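Local structure of Nrps/pks (Streptomyces albus, 4OPE) at residues Val12-Arg17 with Gly244-Lys249; Thr101-Leu106 with Ser160-Phe165. The protein probably catalyses decarboxylative Claisen condensation as a ketosynthase domain of an AT-less type I polyketide synthase in oxazolomycin biosynthesis. One frame throughout, in Å; residues are numbered along the deposited sequence.

Contact 1: Val12-Arg17 with Gly244-Lys249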
ATOM      1  N   VAL A  12      -2.874  21.769  -2.864  1.00 31.50           N
ATOM      2  CA  VAL A  12      -3.351  22.761  -3.791  1.00 31.81           C
ATOM      3  C   VAL A  12      -4.618  22.370  -4.504  1.00 31.16           C
ATOM      4  O   VAL A  12      -5.013  23.042  -5.398  1.00 31.65           O
ATOM      5  CB  VAL A  12      -2.295  23.067  -4.851  1.00 31.57           C
ATOM      6  CG1 VAL A  12      -0.994  23.461  -4.195  1.00 32.39           C
ATOM      7  CG2 VAL A  12      -2.101  21.877  -5.796  1.00 32.13           C
ATOM      8  N   GLY A  13      -5.245  21.272  -4.148  1.00 31.79           N
ATOM      9  CA  GLY A  13      -6.588  20.982  -4.699  1.00 30.59           C
ATOM     10  C   GLY A  13      -7.177  19.798  -3.980  1.00 28.25           C
ATOM     11  O   GLY A  13      -6.463  19.019  -3.414  1.00 27.88           O
ATOM     12  N   VAL A  14      -8.475  19.661  -4.025  1.00 28.48           N
ATOM     13  CA  VAL A  14      -9.139  18.528  -3.374  1.00 28.66           C
ATOM     14  C   VAL A  14     -10.399  18.204  -4.128  1.00 27.63           C
ATOM     15  O   VAL A  14     -11.031  19.092  -4.698  1.00 28.99           O
ATOM     16  CB  VAL A  14      -9.462  18.843  -1.871  1.00 29.58           C
ATOM     17  CG1 VAL A  14     -10.225  20.179  -1.708  1.00 28.16           C
ATOM     18  CG2 VAL A  14     -10.186  17.687  -1.167  1.00 29.05           C
ATOM     19  N   ALA A  15     -10.781  16.947  -4.089  1.00 26.83           N
ATOM     20  CA  ALA A  15     -12.009  16.504  -4.692  1.00 27.62           C
ATOM     21  C   ALA A  15     -12.521  15.245  -4.011  1.00 28.00           C
ATOM     22  O   ALA A  15     -11.755  14.519  -3.391  1.00 31.78           O
ATOM     23  CB  ALA A  15     -11.769  16.268  -6.163  1.00 28.10           C
ATOM     24  N   GLY A  16     -13.816  14.996  -4.097  1.00 28.48           N
ATOM     25  CA  GLY A  16     -14.441  13.904  -3.368  1.00 28.97           C
ATOM     26  C   GLY A  16     -15.930  13.706  -3.590  1.00 30.46           C
ATOM     27  O   GLY A  16     -16.633  14.636  -3.936  1.00 30.81           O
ATOM     28  N   ARG A  17     -16.407  12.476  -3.422  1.00 32.54           N
ATOM     29  CA  ARG A  17     -17.828  12.209  -3.282  1.00 35.14           C
ATOM     30  C   ARG A  17     -18.031  11.493  -1.989  1.00 34.51           C
ATOM     31  O   ARG A  17     -17.294  10.578  -1.677  1.00 33.52           O
ATOM     32  CB  ARG A  17     -18.323  11.300  -4.376  1.00 37.77           C
ATOM     33  CG  ARG A  17     -18.095  11.863  -5.748  1.00 40.58           C
ATOM     34  CD  ARG A  17     -18.257  10.805  -6.817  1.00 42.94           C
ATOM     35  NE  ARG A  17     -19.631  10.318  -6.844  1.00 45.71           N
ATOM     36  CZ  ARG A  17     -20.036   9.286  -7.572  1.00 47.48           C
ATOM     37  NH1 ARG A  17     -19.178   8.630  -8.338  1.00 48.38           N
ATOM     38  NH2 ARG A  17     -21.300   8.901  -7.519  1.00 50.57           N
ATOM     39  N   GLY A 244     -11.921  10.210  -2.416  1.00 29.11           N
ATOM     40  CA  GLY A 244     -11.352  11.492  -2.249  1.00 26.95           C
ATOM     41  C   GLY A 244      -9.900  11.545  -2.566  1.00 26.97           C
ATOM     42  O   GLY A 244      -9.197  10.562  -2.454  1.00 25.58           O
ATOM     43  N   ALA A 245      -9.442  12.734  -2.959  1.00 27.08           N
ATOM     44  CA  ALA A 245      -8.041  12.922  -3.249  1.00 26.70           C
ATOM     45  C   ALA A 245      -7.652  14.378  -3.080  1.00 27.21           C
ATOM     46  O   ALA A 245      -8.466  15.279  -3.286  1.00 25.88           O
ATOM     47  CB  ALA A 245      -7.766  12.466  -4.668  1.00 27.49           C
ATOM     48  N   VAL A 246      -6.398  14.585  -2.709  1.00 27.06           N
ATOM     49  CA  VAL A 246      -5.828  15.888  -2.641  1.00 28.09           C
ATOM     50  C   VAL A 246      -4.601  15.902  -3.535  1.00 29.73           C
ATOM     51  O   VAL A 246      -4.011  14.848  -3.866  1.00 28.74           O
ATOM     52  CB  VAL A 246      -5.389  16.232  -1.205  1.00 28.98           C
ATOM     53  CG1 VAL A 246      -6.581  16.335  -0.278  1.00 29.72           C
ATOM     54  CG2 VAL A 246      -4.414  15.215  -0.650  1.00 28.33           C
ATOM     55  N   LEU A 247      -4.168  17.103  -3.899  1.00 31.39           N
ATOM     56  CA  LEU A 247      -2.990  17.245  -4.788  1.00 30.32           C
ATOM     57  C   LEU A 247      -1.937  18.012  -4.048  1.00 30.62           C
ATOM     58  O   LEU A 247      -2.217  19.079  -3.504  1.00 29.85           O
ATOM     59  CB  LEU A 247      -3.352  17.952  -6.105  1.00 29.61           C
ATOM     60  CG  LEU A 247      -2.211  17.964  -7.154  1.00 29.86           C
ATOM     61  CD1 LEU A 247      -1.930  16.593  -7.683  1.00 30.15           C
ATOM     62  CD2 LEU A 247      -2.566  18.827  -8.324  1.00 30.46           C
ATOM     63  N   LEU A 248      -0.736  17.454  -4.037  1.00 32.22           N
ATOM     64  CA  LEU A 248       0.353  17.938  -3.196  1.00 35.17           C
ATOM     65  C   LEU A 248       1.542  18.480  -3.998  1.00 37.09           C
ATOM     66  O   LEU A 248       1.805  18.043  -5.122  1.00 39.32           O
ATOM     67  CB  LEU A 248       0.817  16.804  -2.301  1.00 36.27           C
ATOM     68  CG  LEU A 248      -0.276  16.168  -1.435  1.00 36.51           C
ATOM     69  CD1 LEU A 248       0.140  14.778  -0.976  1.00 36.60           C
ATOM     70  CD2 LEU A 248      -0.566  17.046  -0.234  1.00 37.95           C
ATOM     71  N   LYS A 249       2.250  19.425  -3.397  1.00 37.81           N
ATOM     72  CA  LYS A 249       3.264  20.245  -4.083  1.00 40.41           C
ATOM     73  C   LYS A 249       4.183  20.856  -3.027  1.00 41.08           C
ATOM     74  O   LYS A 249       3.732  21.111  -1.917  1.00 39.07           O
ATOM     75  CB  LYS A 249       2.567  21.414  -4.771  1.00 44.02           C
ATOM     76  CG  LYS A 249       2.903  21.695  -6.218  1.00 46.66           C
ATOM     77  CD  LYS A 249       1.679  22.238  -6.920  1.00 49.06           C
ATOM     78  CE  LYS A 249       1.852  22.333  -8.436  1.00 54.47           C
ATOM     79  NZ  LYS A 249       0.539  22.100  -9.136  1.00 54.92           N
TER
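The carbonyl oxygen of Ala245 is held by one hydrogen bond, from Ala15 N at 3.0 Å and almost along the C=O axis, and by one CA-H...O contact, from Val14 CA at 3.3 Å. Ala245 N lies 3.0 Å from Ala15 O, in the carbonyl plane, which makes this an antiparallel hydrogen-bonded pair. Toward Val12 the ladder loses its regularity. Val12 N reaches Leu247 O at 2.8 Å in a nearly straight bond (170°), although the psi of Val12 has dropped to 7°, and Leu247 N meets Gly13 O from above the carbonyl plane. Val12 CG2 packs against Leu247 CD2 at 4.0 Å, and both its methyls meet CD of the Lys249 chain, which crosses it at about a right angle. Next along the strand, Val14 CG2, anti to its backbone N, leans obliquely on Val246 CG1 (4.0 Å). Gly16 and Gly244 bring their backbones together with CA atoms 4.1 Å apart. The two strands are neighbours in the middle of the mixed central sheet of the thiolase-type ketosynthase fold, with 263-272 beyond 9-17 and 197-204, which bonds Gly244, Val246 and Leu248, beyond 242-250. Ala245 and Leu247 pack against helix 93-108, Ala245 on Thr101 and both on Leu105, and Leu248 meets helix 178-192.

Contact 2: Thr101-Leu106 with Ser160-Phe165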
ATOM      1  N   THR A 101     -12.545  10.926  -9.754  1.00 29.92           N
ATOM      2  CA  THR A 101     -12.085  11.767  -8.670  1.00 29.19           C
ATOM      3  C   THR A 101     -10.785  12.442  -9.026  1.00 29.01           C
ATOM      4  O   THR A 101     -10.629  13.645  -8.865  1.00 30.13           O
ATOM      5  CB  THR A 101     -11.905  10.921  -7.411  1.00 30.38           C
ATOM      6  OG1 THR A 101     -13.190  10.417  -7.020  1.00 32.32           O
ATOM      7  CG2 THR A 101     -11.270  11.711  -6.282  1.00 29.19           C
ATOM      8  N   VAL A 102      -9.846  11.711  -9.582  1.00 29.36           N
ATOM      9  CA  VAL A 102      -8.577  12.354  -9.932  1.00 29.43           C
ATOM     10  C   VAL A 102      -8.766  13.414 -10.991  1.00 29.20           C
ATOM     11  O   VAL A 102      -8.180  14.500 -10.910  1.00 29.87           O
ATOM     12  CB  VAL A 102      -7.499  11.354 -10.325  1.00 28.89           C
ATOM     13  CG1 VAL A 102      -6.234  12.079 -10.742  1.00 28.98           C
ATOM     14  CG2 VAL A 102      -7.209  10.471  -9.121  1.00 28.05           C
ATOM     15  N   TRP A 103      -9.610  13.119 -11.965  1.00 29.47           N
ATOM     16  CA  TRP A 103      -9.944  14.122 -12.976  1.00 29.23           C
ATOM     17  C   TRP A 103     -10.464  15.385 -12.286  1.00 29.58           C
ATOM     18  O   TRP A 103     -10.004  16.501 -12.592  1.00 29.50           O
ATOM     19  CB  TRP A 103     -11.000  13.631 -13.973  1.00 30.43           C
ATOM     20  CG  TRP A 103     -11.165  14.620 -15.074  1.00 31.76           C
ATOM     21  CD1 TRP A 103     -12.046  15.663 -15.136  1.00 31.11           C
ATOM     22  CD2 TRP A 103     -10.376  14.688 -16.271  1.00 32.82           C
ATOM     23  NE1 TRP A 103     -11.867  16.379 -16.312  1.00 30.39           N
ATOM     24  CE2 TRP A 103     -10.838  15.814 -17.018  1.00 31.67           C
ATOM     25  CE3 TRP A 103      -9.329  13.916 -16.782  1.00 31.74           C
ATOM     26  CZ2 TRP A 103     -10.271  16.184 -18.234  1.00 31.69           C
ATOM     27  CZ3 TRP A 103      -8.770  14.276 -18.010  1.00 32.47           C
ATOM     28  CH2 TRP A 103      -9.245  15.395 -18.720  1.00 32.79           C
ATOM     29  N   HIS A 104     -11.421  15.231 -11.363  1.00 28.92           N
ATOM     30  CA  HIS A 104     -11.976  16.396 -10.728  1.00 29.30           C
ATOM     31  C   HIS A 104     -10.973  17.084  -9.817  1.00 29.58           C
ATOM     32  O   HIS A 104     -11.011  18.302  -9.681  1.00 30.70           O
ATOM     33  CB  HIS A 104     -13.232  16.060  -9.992  1.00 30.37           C
ATOM     34  CG  HIS A 104     -14.373  15.726 -10.891  1.00 31.48           C
ATOM     35  ND1 HIS A 104     -15.269  14.721 -10.612  1.00 31.85           N
ATOM     36  CD2 HIS A 104     -14.771  16.272 -12.060  1.00 33.85           C
ATOM     37  CE1 HIS A 104     -16.177  14.660 -11.567  1.00 32.40           C
ATOM     38  NE2 HIS A 104     -15.904  15.604 -12.452  1.00 35.03           N
ATOM     39  N   LEU A 105     -10.058  16.330  -9.232  1.00 28.49           N
ATOM     40  CA  LEU A 105      -9.002  16.936  -8.440  1.00 28.59           C
ATOM     41  C   LEU A 105      -8.173  17.922  -9.284  1.00 30.35           C
ATOM     42  O   LEU A 105      -7.850  19.061  -8.831  1.00 30.56           O
ATOM     43  CB  LEU A 105      -8.076  15.840  -7.870  1.00 28.74           C
ATOM     44  CG  LEU A 105      -6.719  16.214  -7.273  1.00 28.54           C
ATOM     45  CD1 LEU A 105      -7.029  17.106  -6.094  1.00 29.62           C
ATOM     46  CD2 LEU A 105      -5.921  15.014  -6.782  1.00 27.69           C
ATOM     47  N   LEU A 106      -7.793  17.506 -10.495  1.00 30.26           N
ATOM     48  CA  LEU A 106      -6.943  18.366 -11.307  1.00 30.53           C
ATOM     49  C   LEU A 106      -7.693  19.639 -11.660  1.00 31.19           C
ATOM     50  O   LEU A 106      -7.146  20.745 -11.595  1.00 32.43           O
ATOM     51  CB  LEU A 106      -6.482  17.637 -12.522  1.00 32.19           C
ATOM     52  CG  LEU A 106      -5.122  16.954 -12.424  1.00 34.77           C
ATOM     53  CD1 LEU A 106      -4.712  16.433 -11.060  1.00 34.83           C
ATOM     54  CD2 LEU A 106      -5.062  15.871 -13.470  1.00 35.70           C
ATOM     55  N   SER A 160      -2.227   6.363 -12.905  1.00 32.73           N
ATOM     56  CA  SER A 160      -0.918   6.732 -13.390  1.00 35.47           C
ATOM     57  C   SER A 160      -0.825   6.666 -14.943  1.00 36.98           C
ATOM     58  O   SER A 160      -0.223   7.525 -15.576  1.00 37.67           O
ATOM     59  CB  SER A 160       0.170   5.890 -12.713  1.00 35.34           C
ATOM     60  OG  SER A 160       0.324   6.265 -11.347  1.00 34.12           O
ATOM     61  N   TYR A 161      -1.462   5.661 -15.532  1.00 37.85           N
ATOM     62  CA  TYR A 161      -1.404   5.435 -16.944  1.00 38.35           C
ATOM     63  C   TYR A 161      -2.136   6.540 -17.692  1.00 38.39           C
ATOM     64  O   TYR A 161      -1.577   7.212 -18.546  1.00 41.86           O
ATOM     65  CB  TYR A 161      -2.038   4.113 -17.258  1.00 40.18           C
ATOM     66  CG  TYR A 161      -2.354   3.956 -18.695  1.00 46.70           C
ATOM     67  CD1 TYR A 161      -1.322   3.782 -19.628  1.00 52.46           C
ATOM     68  CD2 TYR A 161      -3.664   3.961 -19.141  1.00 47.62           C
ATOM     69  CE1 TYR A 161      -1.588   3.622 -20.971  1.00 57.22           C
ATOM     70  CE2 TYR A 161      -3.952   3.837 -20.484  1.00 55.65           C
ATOM     71  CZ  TYR A 161      -2.916   3.665 -21.406  1.00 59.93           C
ATOM     72  OH  TYR A 161      -3.189   3.507 -22.755  1.00 60.96           O
ATOM     73  N   PHE A 162      -3.386   6.742 -17.331  1.00 35.63           N
ATOM     74  CA  PHE A 162      -4.258   7.639 -18.018  1.00 33.34           C
ATOM     75  C   PHE A 162      -3.854   9.083 -17.875  1.00 32.64           C
ATOM     76  O   PHE A 162      -4.064   9.855 -18.779  1.00 33.45           O
ATOM     77  CB  PHE A 162      -5.692   7.468 -17.516  1.00 33.15           C
ATOM     78  CG  PHE A 162      -6.674   8.370 -18.189  1.00 33.93           C
ATOM     79  CD1 PHE A 162      -7.144   8.087 -19.476  1.00 34.70           C
ATOM     80  CD2 PHE A 162      -7.121   9.521 -17.562  1.00 33.80           C
ATOM     81  CE1 PHE A 162      -8.065   8.912 -20.092  1.00 33.69           C
ATOM     82  CE2 PHE A 162      -8.032  10.364 -18.182  1.00 33.52           C
ATOM     83  CZ  PHE A 162      -8.511  10.052 -19.447  1.00 34.12           C
ATOM     84  N   PHE A 163      -3.335   9.488 -16.738  1.00 32.83           N
ATOM     85  CA  PHE A 163      -2.960  10.903 -16.558  1.00 32.87           C
ATOM     86  C   PHE A 163      -1.498  11.159 -16.847  1.00 33.68           C
ATOM     87  O   PHE A 163      -1.029  12.292 -16.716  1.00 34.78           O
ATOM     88  CB  PHE A 163      -3.237  11.326 -15.110  1.00 32.76           C
ATOM     89  CG  PHE A 163      -4.679  11.414 -14.795  1.00 30.97           C
ATOM     90  CD1 PHE A 163      -5.385  10.304 -14.427  1.00 30.45           C
ATOM     91  CD2 PHE A 163      -5.333  12.626 -14.874  1.00 30.55           C
ATOM     92  CE1 PHE A 163      -6.744  10.411 -14.124  1.00 30.70           C
ATOM     93  CE2 PHE A 163      -6.693  12.724 -14.588  1.00 29.89           C
ATOM     94  CZ  PHE A 163      -7.401  11.608 -14.232  1.00 29.14           C
ATOM     95  N   ASP A 164      -0.787  10.098 -17.207  1.00 35.28           N
ATOM     96  CA  ASP A 164       0.625  10.128 -17.476  1.00 37.49           C
ATOM     97  C   ASP A 164       1.417  10.569 -16.268  1.00 36.74           C
ATOM     98  O   ASP A 164       2.181  11.542 -16.307  1.00 36.93           O
ATOM     99  CB  ASP A 164       0.914  10.999 -18.700  1.00 39.78           C
ATOM    100  CG  ASP A 164       2.302  10.730 -19.321  1.00 42.90           C
ATOM    101  OD1 ASP A 164       3.007   9.780 -18.899  1.00 44.94           O
ATOM    102  OD2 ASP A 164       2.717  11.510 -20.211  1.00 49.51           O
ATOM    103  N   PHE A 165       1.205   9.865 -15.171  1.00 36.57           N
ATOM    104  CA  PHE A 165       1.940  10.150 -13.951  1.00 37.66           C
ATOM    105  C   PHE A 165       3.025   9.088 -13.774  1.00 38.22           C
ATOM    106  O   PHE A 165       2.737   7.905 -13.535  1.00 39.09           O
ATOM    107  CB  PHE A 165       0.987  10.178 -12.740  1.00 38.08           C
ATOM    108  CG  PHE A 165       0.000  11.315 -12.740  1.00 37.93           C
ATOM    109  CD1 PHE A 165       0.245  12.481 -13.448  1.00 38.60           C
ATOM    110  CD2 PHE A 165      -1.176  11.213 -12.007  1.00 36.59           C
ATOM    111  CE1 PHE A 165      -0.666  13.510 -13.444  1.00 39.09           C
ATOM    112  CE2 PHE A 165      -2.075  12.235 -11.976  1.00 36.57           C
ATOM    113  CZ  PHE A 165      -1.833  13.388 -12.706  1.00 38.67           C
TER
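A Schellman motif closes helix 152-163 and presents three phenylalanines around the flank of helix 93-108. Asp164 has positive phi (61°), and the turn is tied back by Phe165 N to Ser160 O at 2.8 Å and by the longer bond from Asp164 N to Tyr161 O. Phe163 does most of the touching. With CG anti to its carbonyl carbon (chi1 -70°), its ring lies between Val102 and Phe162: Val102 CG1 makes a CH-pi contact over one face, 3.8 Å from the ring centroid, while Phe162 CD2 covers the opposite face toward the rim. The tip of the ring, CZ, comes to 3.5 Å from Trp103 N. Trp103 CE3 approaches Phe163 CE2 obliquely at 3.6 Å, the two ring planes being inclined by 45°, and the outer CZ3 of the indole touches Phe162 CE2 at 4.0 Å. Leu106 runs past Phe163 in the opposite direction, its CD2 set against Phe163 CD2 at 3.5 Å; the same methyl meets the edge of Phe165 at CZ, 4.1 Å away. Phe165 in turn takes Phe163 CB over the centre of one face, so the residues before and after Asp164 pack on each other. Asp164 OD1 bonds Ala275 N of the second subunit, placing this helix end at the dimer interface. Arg113 of helix 113-116 makes a cation-pi contact with Phe162 and bonds its carbonyl oxygen, while Leu116 and strand 121-126 receive Phe165.

How the contacts relate
The centres of contact 1 and contact 2 lie about 11 Å apart, and helix 93-108 joins them. Its residues Val102, Trp103 and Leu106 serve contact 2, whereas Leu105 packs on the sheet: Leu105 CD1 is 3.3 Å from Gly13 O and Leu105 CD2 is 3.5 Å from Val246 O, so one side chain spans both strands of contact 1. Ala15 CB also packs 3.5 Å from Leu105 N. In this thiolase-type fold, helix 93-108 covers the central sheet and on another flank meets the end of helix 152-163, which touches the second subunit. Neither contact contains the Cys-His-His residues expected for ketosynthase catalysis.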